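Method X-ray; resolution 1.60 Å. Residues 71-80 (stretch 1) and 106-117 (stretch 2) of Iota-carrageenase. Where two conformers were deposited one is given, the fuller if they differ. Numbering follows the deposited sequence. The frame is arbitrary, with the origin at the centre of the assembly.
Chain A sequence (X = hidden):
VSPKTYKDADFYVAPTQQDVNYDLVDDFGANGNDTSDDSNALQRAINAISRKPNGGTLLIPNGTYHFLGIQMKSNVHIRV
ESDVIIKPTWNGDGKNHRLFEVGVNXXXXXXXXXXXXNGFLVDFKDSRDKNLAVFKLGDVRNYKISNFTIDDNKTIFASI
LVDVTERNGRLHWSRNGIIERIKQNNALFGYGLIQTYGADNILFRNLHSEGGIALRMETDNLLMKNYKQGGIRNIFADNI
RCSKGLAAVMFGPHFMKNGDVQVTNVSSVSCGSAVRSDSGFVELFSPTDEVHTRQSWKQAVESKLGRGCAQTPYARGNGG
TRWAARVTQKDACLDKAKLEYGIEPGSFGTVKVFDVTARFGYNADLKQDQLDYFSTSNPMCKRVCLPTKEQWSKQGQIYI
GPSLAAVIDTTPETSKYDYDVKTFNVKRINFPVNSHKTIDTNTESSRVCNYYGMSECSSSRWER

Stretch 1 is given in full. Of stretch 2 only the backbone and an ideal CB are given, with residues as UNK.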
ATOM      1  N   GLN A  71       4.837  -5.221  19.992  1.00 15.01           N
ATOM      2  CA  GLN A  71       4.594  -3.807  20.245  1.00 15.16           C
ATOM      3  C   GLN A  71       5.921  -3.066  20.271  1.00 14.81           C
ATOM      4  O   GLN A  71       6.704  -3.215  21.203  1.00 14.68           O
ATOM      5  CB  GLN A  71       3.880  -3.618  21.585  1.00 17.34           C
ATOM      6  CG  GLN A  71       2.575  -4.390  21.704  1.00 20.37           C
ATOM      7  CD  GLN A  71       1.548  -3.967  20.676  1.00 22.60           C
ATOM      8  OE1 GLN A  71       1.094  -2.822  20.672  1.00 24.82           O
ATOM      9  NE2 GLN A  71       1.176  -4.889  19.796  1.00 22.80           N
ATOM     10  N   MET A  72       6.176  -2.267  19.244  1.00 14.12           N
ATOM     11  CA  MET A  72       7.420  -1.517  19.194  1.00 14.29           C
ATOM     12  C   MET A  72       7.378  -0.378  20.201  1.00 14.37           C
ATOM     13  O   MET A  72       6.304   0.065  20.612  1.00 15.16           O
ATOM     14  CB  MET A  72       7.646  -0.986  17.781  1.00 14.51           C
ATOM     15  CG  MET A  72       7.835  -2.100  16.755  1.00 15.98           C
ATOM     16  SD  MET A  72       9.238  -3.174  17.166  1.00 18.73           S
ATOM     17  CE  MET A  72       8.955  -4.579  16.089  1.00 19.85           C
ATOM     18  N   LYS A  73       8.553   0.086  20.608  1.00 14.55           N
ATOM     19  CA  LYS A  73       8.649   1.163  21.578  1.00 15.02           C
ATOM     20  C   LYS A  73       9.717   2.173  21.194  1.00 13.75           C
ATOM     21  O   LYS A  73      10.574   1.900  20.353  1.00 13.98           O
ATOM     22  CB  LYS A  73       8.943   0.594  22.966  1.00 16.49           C
ATOM     23  CG  LYS A  73       7.758  -0.138  23.581  1.00 19.78           C
ATOM     24  CD  LYS A  73       8.047  -0.570  25.009  1.00 22.27           C
ATOM     25  CE  LYS A  73       6.777  -1.011  25.717  1.00 24.82           C
ATOM     26  NZ  LYS A  73       6.050  -2.049  24.946  1.00 26.79           N
ATOM     27  N   SER A  74       9.658   3.335  21.832  1.00 13.85           N
ATOM     28  CA  SER A  74      10.587   4.421  21.564  1.00 13.15           C
ATOM     29  C   SER A  74      12.056   4.097  21.761  1.00 12.80           C
ATOM     30  O   SER A  74      12.435   3.337  22.654  1.00 13.18           O
ATOM     31  CB  SER A  74      10.246   5.629  22.435  1.00 13.26           C
ATOM     32  OG  SER A  74       8.944   6.099  22.163  1.00 12.98           O
ATOM     33  N   ASN A  75      12.870   4.707  20.907  1.00 12.71           N
ATOM     34  CA  ASN A  75      14.313   4.579  20.939  1.00 12.20           C
ATOM     35  C   ASN A  75      14.847   3.170  20.770  1.00 12.14           C
ATOM     36  O   ASN A  75      15.906   2.829  21.292  1.00 13.06           O
ATOM     37  CB  ASN A  75      14.839   5.211  22.227  1.00 12.91           C
ATOM     38  CG  ASN A  75      14.456   6.673  22.335  1.00 12.99           C
ATOM     39  OD1 ASN A  75      14.754   7.471  21.442  1.00 13.34           O
ATOM     40  ND2 ASN A  75      13.790   7.034  23.425  1.00 15.26           N
ATOM     41  N   VAL A  76      14.104   2.358  20.028  1.00 11.02           N
ATOM     42  CA  VAL A  76      14.508   0.993  19.745  1.00 11.55           C
ATOM     43  C   VAL A  76      14.860   0.944  18.268  1.00 11.31           C
ATOM     44  O   VAL A  76      14.080   1.367  17.416  1.00 12.06           O
ATOM     45  CB  VAL A  76      13.379  -0.010  20.040  1.00 11.78           C
ATOM     46  CG1 VAL A  76      13.801  -1.403  19.621  1.00 13.29           C
ATOM     47  CG2 VAL A  76      13.056   0.011  21.528  1.00 12.65           C
ATOM     48  N   HIS A  77      16.047   0.437  17.974  1.00 10.52           N
ATOM     49  CA  HIS A  77      16.523   0.355  16.607  1.00 10.82           C
ATOM     50  C   HIS A  77      16.912  -1.072  16.316  1.00 11.37           C
ATOM     51  O   HIS A  77      17.916  -1.578  16.813  1.00 13.26           O
ATOM     52  CB  HIS A  77      17.686   1.327  16.447  1.00 11.67           C
ATOM     53  CG  HIS A  77      17.286   2.742  16.709  1.00 12.44           C
ATOM     54  ND1 HIS A  77      16.718   3.541  15.742  1.00 11.55           N
ATOM     55  CD2 HIS A  77      17.236   3.453  17.861  1.00 12.94           C
ATOM     56  CE1 HIS A  77      16.329   4.680  16.287  1.00 13.08           C
ATOM     57  NE2 HIS A  77      16.631   4.651  17.571  1.00 13.37           N
ATOM     58  N   ILE A  78      16.075  -1.721  15.519  1.00 10.27           N
ATOM     59  CA  ILE A  78      16.274  -3.113  15.168  1.00 10.88           C
ATOM     60  C   ILE A  78      17.015  -3.287  13.858  1.00 10.90           C
ATOM     61  O   ILE A  78      16.691  -2.654  12.853  1.00 10.96           O
ATOM     62  CB  ILE A  78      14.912  -3.835  15.097  1.00 11.42           C
ATOM     63  CG1 ILE A  78      14.239  -3.776  16.473  1.00 12.40           C
ATOM     64  CG2 ILE A  78      15.098  -5.277  14.641  1.00 12.11           C
ATOM     65  CD1 ILE A  78      12.818  -4.297  16.485  1.00 14.31           C
ATOM     66  N   ARG A  79      18.035  -4.137  13.890  1.00 10.96           N
ATOM     67  CA  ARG A  79      18.818  -4.441  12.705  1.00 11.55           C
ATOM     68  C   ARG A  79      18.709  -5.939  12.520  1.00 11.47           C
ATOM     69  O   ARG A  79      18.862  -6.712  13.467  1.00 11.56           O
ATOM     70  CB  ARG A  79      20.272  -3.998  12.886  1.00 12.81           C
ATOM     71  CG  ARG A  79      20.414  -2.475  12.903  1.00 14.56           C
ATOM     72  CD  ARG A  79      19.932  -1.866  11.585  1.00 17.36           C
ATOM     73  NE  ARG A  79      19.976  -0.403  11.579  1.00 18.56           N
ATOM     74  CZ  ARG A  79      19.040   0.397  12.089  1.00 18.25           C
ATOM     75  NH1 ARG A  79      17.947  -0.100  12.664  1.00 15.02           N
ATOM     76  NH2 ARG A  79      19.205   1.711  12.022  1.00 18.96           N
ATOM     77  N   VAL A  80      18.437  -6.345  11.290  1.00 10.32           N
ATOM     78  CA  VAL A  80      18.237  -7.754  10.987  1.00 11.06           C
ATOM     79  C   VAL A  80      19.283  -8.312  10.041  1.00 10.72           C
ATOM     80  O   VAL A  80      19.520  -7.756   8.973  1.00 11.46           O
ATOM     81  CB  VAL A  80      16.841  -7.945  10.365  1.00 11.41           C
ATOM     82  CG1 VAL A  80      16.522  -9.419  10.239  1.00 11.93           C
ATOM     83  CG2 VAL A  80      15.793  -7.223  11.206  1.00 11.91           C
ATOM     84  N   UNK A 106       0.343   2.649  21.848  1.00 22.20           N
ATOM     85  CA  UNK A 106       1.201   3.500  22.656  1.00 21.62           C
ATOM     86  C   UNK A 106       1.791   4.601  21.787  1.00 20.45           C
ATOM     87  O   UNK A 106       1.412   4.758  20.628  1.00 20.95           O
ATOM     88  CB  UNK A 106       2.310   2.682  23.322  1.00 21.62           C
ATOM     89  N   UNK A 107       2.708   5.368  22.359  1.00 18.76           N
ATOM     90  CA  UNK A 107       3.343   6.460  21.642  1.00 17.31           C
ATOM     91  C   UNK A 107       4.784   6.066  21.382  1.00 16.01           C
ATOM     92  O   UNK A 107       5.518   5.742  22.314  1.00 16.43           O
ATOM     93  CB  UNK A 107       3.256   7.773  22.423  1.00 17.31           C
ATOM     94  N   UNK A 108       5.187   6.086  20.116  1.00 13.34           N
ATOM     95  CA  UNK A 108       6.548   5.709  19.760  1.00 12.92           C
ATOM     96  C   UNK A 108       7.281   6.847  19.071  1.00 12.00           C
ATOM     97  O   UNK A 108       6.752   7.481  18.160  1.00 12.46           O
ATOM     98  CB  UNK A 108       6.537   4.473  18.858  1.00 12.92           C
ATOM     99  N   UNK A 109       8.506   7.100  19.517  1.00 12.42           N
ATOM    100  CA  UNK A 109       9.333   8.150  18.941  1.00 12.41           C
ATOM    101  C   UNK A 109      10.739   7.598  18.746  1.00 13.16           C
ATOM    102  O   UNK A 109      11.251   6.891  19.614  1.00 14.37           O
ATOM    103  CB  UNK A 109       9.347   9.397  19.827  1.00 12.41           C
ATOM    104  N   UNK A 110      11.347   7.915  17.608  1.00 12.38           N
ATOM    105  CA  UNK A 110      12.710   7.477  17.297  1.00 12.35           C
ATOM    106  C   UNK A 110      12.783   5.965  17.228  1.00 12.47           C
ATOM    107  O   UNK A 110      13.255   5.299  18.153  1.00 13.66           O
ATOM    108  CB  UNK A 110      13.700   8.003  18.338  1.00 12.35           C
ATOM    109  N   UNK A 111      12.340   5.426  16.104  1.00 11.76           N
ATOM    110  CA  UNK A 111      12.309   3.989  15.924  1.00 11.51           C
ATOM    111  C   UNK A 111      12.798   3.584  14.545  1.00 11.25           C
ATOM    112  O   UNK A 111      12.534   4.269  13.567  1.00 11.08           O
ATOM    113  CB  UNK A 111      10.892   3.459  16.154  1.00 11.51           C
ATOM    114  N   UNK A 112      13.533   2.481  14.463  1.00 10.33           N
ATOM    115  CA  UNK A 112      13.960   2.008  13.157  1.00 10.99           C
ATOM    116  C   UNK A 112      13.991   0.484  13.137  1.00 11.21           C
ATOM    117  O   UNK A 112      14.196  -0.164  14.165  1.00 11.58           O
ATOM    118  CB  UNK A 112      15.333   2.579  12.798  1.00 10.99           C
ATOM    119  N   UNK A 113      13.727  -0.072  11.961  1.00 10.46           N
ATOM    120  CA  UNK A 113      13.707  -1.519  11.743  1.00 11.96           C
ATOM    121  C   UNK A 113      14.328  -1.615  10.364  1.00 12.55           C
ATOM    122  O   UNK A 113      13.701  -1.267   9.362  1.00 11.94           O
ATOM    123  CB  UNK A 113      12.315  -2.147  11.833  1.00 11.96           C
ATOM    124  N   UNK A 114      15.564  -2.093  10.302  1.00 11.04           N
ATOM    125  CA  UNK A 114      16.256  -2.158   9.027  1.00 12.21           C
ATOM    126  C   UNK A 114      17.055  -3.428   8.799  1.00 11.89           C
ATOM    127  O   UNK A 114      17.742  -3.918   9.695  1.00 12.27           O
ATOM    128  CB  UNK A 114      17.193  -0.955   8.903  1.00 12.21           C
ATOM    129  N   UNK A 115      16.962  -3.956   7.585  1.00 11.14           N
ATOM    130  CA  UNK A 115      17.701  -5.151   7.251  1.00 11.13           C
ATOM    131  C   UNK A 115      19.118  -4.770   6.861  1.00 11.06           C
ATOM    132  O   UNK A 115      19.353  -3.747   6.213  1.00 11.58           O
ATOM    133  CB  UNK A 115      17.012  -5.925   6.126  1.00 11.13           C
ATOM    134  N   UNK A 116      20.075  -5.588   7.282  1.00 11.07           N
ATOM    135  CA  UNK A 116      21.469  -5.371   6.938  1.00 11.42           C
ATOM    136  C   UNK A 116      21.718  -5.982   5.566  1.00 11.64           C
ATOM    137  O   UNK A 116      20.951  -6.829   5.104  1.00 11.47           O
ATOM    138  CB  UNK A 116      22.403  -5.970   7.991  1.00 11.42           C
ATOM    139  N   UNK A 117      22.786  -5.544   4.912  1.00 12.01           N
ATOM    140  CA  UNK A 117      23.135  -6.095   3.613  1.00 12.95           C
ATOM    141  C   UNK A 117      22.051  -6.001   2.558  1.00 13.68           C
ATOM    142  O   UNK A 117      21.459  -4.939   2.374  1.00 13.20           O
ATOM    143  CB  UNK A 117      23.528  -7.564   3.783  1.00 12.95           C
TER

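Stretch 2 runs beside stretch 1 with its strand 111–115 parallel to strand 76–80, so successive positions alternate between the face carrying His77 and Arg79 and the face carrying Val76, Ile78 and Val80.

Position 106 directs its CB toward stretch 1, where the ideal CB lies 5.5 Å from Met72 O. A side chain of moderate length with a donor would suit, such as Asn, Gln or Ser acting through water. It is Asn106, whose ND2 donates to Met72 O at 3.2 Å in a nearly straight hydrogen bond.

Position 107 points its CB away, with no atom of stretch 1 within 5.5 Å of it, so the side chain is little constrained and many residues would serve; it is Ile107. Its backbone O instead reaches Ser74 through a water, whose O donates to Ile107 O (2.8 Å) and accepts from Ser74 N (2.9 Å).

At 108 the CB points sideways, close to the backbone of Met72 and Lys73. With extended backbone angles, a compact branched residue is a natural choice, though Thr would also fit. The residue is Val108, with CG2 3.5 Å from Met72 O and CG1 3.8 Å from Lys73 C.

At 109 the backbone makes the main contact: its N donates to Ser74 OG (2.9 Å) and its O accepts from Asn75 N (3.0 Å). The side chain is thus little constrained, and a long polar one could reach away. Arg109 does so, its NH1 donating to Val108 O at 2.9 Å.

Position 110 has phi/psi of 62/79, a positive phi that favours Gly, Asn or Asp. Its ideal CB is 3.3 Å from Asn75 OD1, an acceptor that calls for a donor and so favours Asn over Asp. Asn110 supplies ND2, 3.0 Å from Asn75 OD1, in a side-chain hydrogen bond.

Position 111 turns to the face of Ile78, near Met72. An apolar residue, aliphatic or aromatic, would suit. Phe111 brings CE1 to 3.5 Å from Met72 SD, while Met72 CB makes an off-centre CH-pi contact with its ring.

Position 112 lies on the other face, its ideal CB 3.4 Å from His77 ND1 and 3.7 Å from Arg79 NH1. So little room beside two polar groups suits a small hydroxyl, Ser or Thr. Ser112 OG hydrogen-bonds to His77 ND1 at 2.7 Å and accepts from Arg79 NH1 at 2.8 Å.

Position 113 returns to the apolar face, beside Ile78; a large hydrophobic residue could span from Met72 to Val80. Phe113 places its ring under Ile78 CG2 in a CH-pi contact, with CE1 3.6 Å from Val80 CG2.

At 114 the ideal CB is 3.9 Å from Arg79 NE, so a side chain with a methylene at CB, polar or apolar beyond, can pack there. Gln114 lays its CB over one face of the guanidinium.

Position 115 has an ideal CB 4.2 Å from Val80 O, and its phi/psi of -83/141 does not demand glycine; a small residue such as Ala is also plausible. It is Gly115.

At 116 the backbone N donates to Val80 O (2.8 Å), and a sideways aliphatic chain can cover Arg79: Leu116 CG is 4.3 Å from Arg79 CB.

Position 117 makes no contact, but its phi/psi of 57/-132 favours glycine, and Gly117 is found.

Stretch 2 (106-117) NIVRNFSFQGLG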
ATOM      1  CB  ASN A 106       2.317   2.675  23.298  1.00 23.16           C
ATOM      2  CG  ASN A 106       3.238   2.049  22.273  1.00 24.24           C
ATOM      3  OD1 ASN A 106       2.957   2.080  21.076  1.00 26.25           O
ATOM      4  ND2 ASN A 106       4.340   1.469  22.738  1.00 26.66           N
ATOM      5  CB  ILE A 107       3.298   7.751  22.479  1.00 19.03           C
ATOM      6  CG1 ILE A 107       1.843   8.075  22.830  1.00 20.86           C
ATOM      7  CG2 ILE A 107       3.947   8.891  21.716  1.00 19.58           C
ATOM      8  CD1 ILE A 107       1.678   9.240  23.786  1.00 21.99           C
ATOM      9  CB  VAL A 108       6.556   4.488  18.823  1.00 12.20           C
ATOM     10  CG1 VAL A 108       7.988   4.133  18.435  1.00 12.37           C
ATOM     11  CG2 VAL A 108       5.880   3.308  19.504  1.00 12.99           C
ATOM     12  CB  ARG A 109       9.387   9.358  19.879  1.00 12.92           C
ATOM     13  CG  ARG A 109       8.035  10.020  20.158  1.00 13.85           C
ATOM     14  CD  ARG A 109       7.469  10.699  18.916  1.00 14.74           C
ATOM     15  NE  ARG A 109       6.202  11.390  19.174  1.00 15.13           N
ATOM     16  CZ  ARG A 109       4.994  10.872  18.961  1.00 15.39           C
ATOM     17  NH1 ARG A 109       4.859   9.642  18.482  1.00 13.86           N
ATOM     18  NH2 ARG A 109       3.909  11.599  19.211  1.00 16.23           N
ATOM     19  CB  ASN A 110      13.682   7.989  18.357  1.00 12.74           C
ATOM     20  CG  ASN A 110      13.460   9.443  18.684  1.00 12.89           C
ATOM     21  OD1 ASN A 110      13.226  10.264  17.795  1.00 13.72           O
ATOM     22  ND2 ASN A 110      13.533   9.776  19.967  1.00 14.17           N
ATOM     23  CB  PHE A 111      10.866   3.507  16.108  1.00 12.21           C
ATOM     24  CG  PHE A 111      10.641   2.097  15.668  1.00 12.31           C
ATOM     25  CD1 PHE A 111      11.025   1.039  16.476  1.00 13.79           C
ATOM     26  CD2 PHE A 111      10.096   1.826  14.417  1.00 13.65           C
ATOM     27  CE1 PHE A 111      10.871  -0.275  16.047  1.00 14.70           C
ATOM     28  CE2 PHE A 111       9.938   0.514  13.977  1.00 14.45           C
ATOM     29  CZ  PHE A 111      10.328  -0.535  14.793  1.00 14.46           C
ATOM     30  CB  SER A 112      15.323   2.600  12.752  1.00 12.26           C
ATOM     31  OG  SER A 112      16.391   2.082  13.521  1.00 13.01           O
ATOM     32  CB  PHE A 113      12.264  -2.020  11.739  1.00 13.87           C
ATOM     33  CG  PHE A 113      12.137  -3.506  11.876  1.00 16.24           C
ATOM     34  CD1 PHE A 113      12.624  -4.356  10.894  1.00 19.06           C
ATOM     35  CD2 PHE A 113      11.523  -4.055  12.994  1.00 18.40           C
ATOM     36  CE1 PHE A 113      12.496  -5.739  11.025  1.00 19.08           C
ATOM     37  CE2 PHE A 113      11.391  -5.434  13.131  1.00 20.10           C
ATOM     38  CZ  PHE A 113      11.879  -6.274  12.144  1.00 18.68           C
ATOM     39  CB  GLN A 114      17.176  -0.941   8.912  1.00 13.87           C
ATOM     40  CG  GLN A 114      17.862  -0.770   7.571  0.50 16.23           C
ATOM     41  CD  GLN A 114      18.546   0.578   7.461  0.50 18.24           C
ATOM     42  OE1 GLN A 114      17.948   1.613   7.760  0.50 19.33           O
ATOM     43  NE2 GLN A 114      19.800   0.576   7.028  0.50 19.74           N
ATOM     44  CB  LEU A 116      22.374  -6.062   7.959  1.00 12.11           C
ATOM     45  CG  LEU A 116      22.346  -5.484   9.369  1.00 13.43           C
ATOM     46  CD1 LEU A 116      22.952  -6.476  10.343  1.00 14.36           C
ATOM     47  CD2 LEU A 116      23.104  -4.165   9.384  1.00 15.79           C
TER
HETATM   48  O   HOH W   1       3.916   0.428  19.610  1.00 18.65           O
HETATM   49  O   HOH W   2       7.125   3.671  23.274  1.00 16.53           O
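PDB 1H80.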